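Local coordinates for protein acetyltransferase, GNAT family (Streptococcus pneumoniae, PDB 2I79) that binds acetyl coenzyme A and probably transfers its acetyl group to the amino group of an acceptor such as an amino acid, at residues E47-L50 and N51-S55. Sequence-based numbering, arbitrary orientation.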
# COMPACT_ATOMS: atom_id res chain seq x y z
N GLU A 47 -7.60 -18.83 -6.70
CA GLU A 47 -8.79 -18.84 -7.57
C GLU A 47 -9.75 -17.67 -7.20
O GLU A 47 -10.29 -17.00 -8.08
CB GLU A 47 -9.45 -20.22 -7.46
CG GLU A 47 -10.22 -20.70 -8.67
CD GLU A 47 -10.53 -22.22 -8.66
OE1 GLU A 47 -9.73 -23.05 -8.15
OE2 GLU A 47 -11.59 -22.59 -9.21
N ILE A 48 -9.91 -17.40 -5.91
CA ILE A 48 -10.63 -16.22 -5.42
C ILE A 48 -9.97 -14.92 -5.92
O ILE A 48 -10.57 -14.11 -6.64
CB ILE A 48 -10.71 -16.25 -3.85
CG1 ILE A 48 -11.67 -17.38 -3.40
CG2 ILE A 48 -11.14 -14.86 -3.28
CD1 ILE A 48 -11.40 -17.94 -2.00
N PHE A 49 -8.71 -14.72 -5.56
CA PHE A 49 -8.00 -13.56 -6.07
C PHE A 49 -8.24 -13.35 -7.59
O PHE A 49 -8.50 -12.23 -8.04
CB PHE A 49 -6.50 -13.67 -5.76
CG PHE A 49 -5.69 -12.54 -6.35
CD1 PHE A 49 -5.70 -11.28 -5.77
CD2 PHE A 49 -4.91 -12.75 -7.49
CE1 PHE A 49 -4.95 -10.23 -6.31
CE2 PHE A 49 -4.15 -11.71 -8.03
CZ PHE A 49 -4.18 -10.45 -7.44
N LEU A 50 -8.14 -14.43 -8.36
CA LEU A 50 -8.22 -14.33 -9.82
C LEU A 50 -9.63 -13.94 -10.33
O LEU A 50 -9.74 -13.18 -11.31
CB LEU A 50 -7.71 -15.62 -10.48
CG LEU A 50 -6.19 -15.77 -10.42
CD1 LEU A 50 -5.75 -17.03 -11.12
CD2 LEU A 50 -5.50 -14.58 -11.03
N ASN A 51 -10.67 -14.45 -9.67
CA ASN A 51 -12.05 -14.02 -9.95
C ASN A 51 -12.22 -12.49 -9.72
O ASN A 51 -12.74 -11.77 -10.59
CB ASN A 51 -13.07 -14.84 -9.11
CG ASN A 51 -13.18 -16.32 -9.57
OD1 ASN A 51 -13.17 -16.62 -10.76
ND2 ASN A 51 -13.28 -17.24 -8.60
N LYS A 52 -11.76 -12.01 -8.57
CA LYS A 52 -11.78 -10.57 -8.27
C LYS A 52 -11.09 -9.70 -9.33
O LYS A 52 -11.67 -8.70 -9.78
CB LYS A 52 -11.10 -10.28 -6.93
CG LYS A 52 -12.02 -10.31 -5.74
CD LYS A 52 -11.28 -9.84 -4.48
CE LYS A 52 -12.09 -10.12 -3.20
NZ LYS A 52 -12.23 -11.60 -2.94
N GLN A 53 -9.85 -10.04 -9.70
CA GLN A 53 -9.11 -9.29 -10.74
C GLN A 53 -9.91 -9.20 -12.06
O GLN A 53 -10.03 -8.11 -12.64
CB GLN A 53 -7.72 -9.90 -11.02
CG GLN A 53 -6.67 -9.71 -9.91
CD GLN A 53 -6.29 -8.25 -9.64
OE1 GLN A 53 -6.94 -7.56 -8.83
NE2 GLN A 53 -5.23 -7.78 -10.28
N ALA A 54 -10.45 -10.33 -12.53
CA ALA A 54 -11.26 -10.36 -13.76
C ALA A 54 -12.56 -9.55 -13.61
O ALA A 54 -13.01 -8.93 -14.57
CB ALA A 54 -11.58 -11.80 -14.15
N SER A 55 -13.13 -9.58 -12.41
CA SER A 55 -14.42 -8.95 -12.14
C SER A 55 -14.34 -7.49 -11.72
O SER A 55 -15.37 -6.87 -11.48
CB SER A 55 -15.15 -9.71 -11.04
OG SER A 55 -15.61 -8.79 -10.05
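Gln-53 lays its CG over one face of the Phe-49 ring, an i to i+4 CH-pi contact on the last turns of helix 43-55 in a GNAT fold. CG sits 3.9 Å from the ring centroid and 25° off the normal, displaced toward the rim, where the nearest ring carbon is Phe-49 CZ. From there the amide continues close to CZ and CE1, its plane only 14° from that of the ring, so the contact grades from a methylene on the face to a nearly parallel amide near the rim. Two torsions set this up: Phe-49 holds CG opposite its own N (chi1 176°), which swings the ring along toward the next turn, and the Gln-53 chain folds at chi2. The amide is also held from the sheet side, because NE2 donates to Ile-76 O and Thr-61 OG1; NE2 is thereby satisfied by two acceptors, while both side chains touch Asn-75 of strand 69-77. Leu-50 faces inward too, against Leu-18 of helix 15-26 and Ala-10.

On the exposed side, Ile-48 and Lys-52 run side by side in the same direction, and the bend at the end of the lysine chain brings NZ to 3.5 Å from Ile-48 CG2. Beneath the side chains runs the regular helical ladder, Lys-52 N to Ile-48 O being nearly straight. Asn-51 folds its amide back over the preceding turn. The backbone N of Asn-51 bonds Glu-47 O at 3.0 Å, and Asn-51 ND2 comes equally near that oxygen, at 3.0 Å, but at an angle too poor for a hydrogen bond.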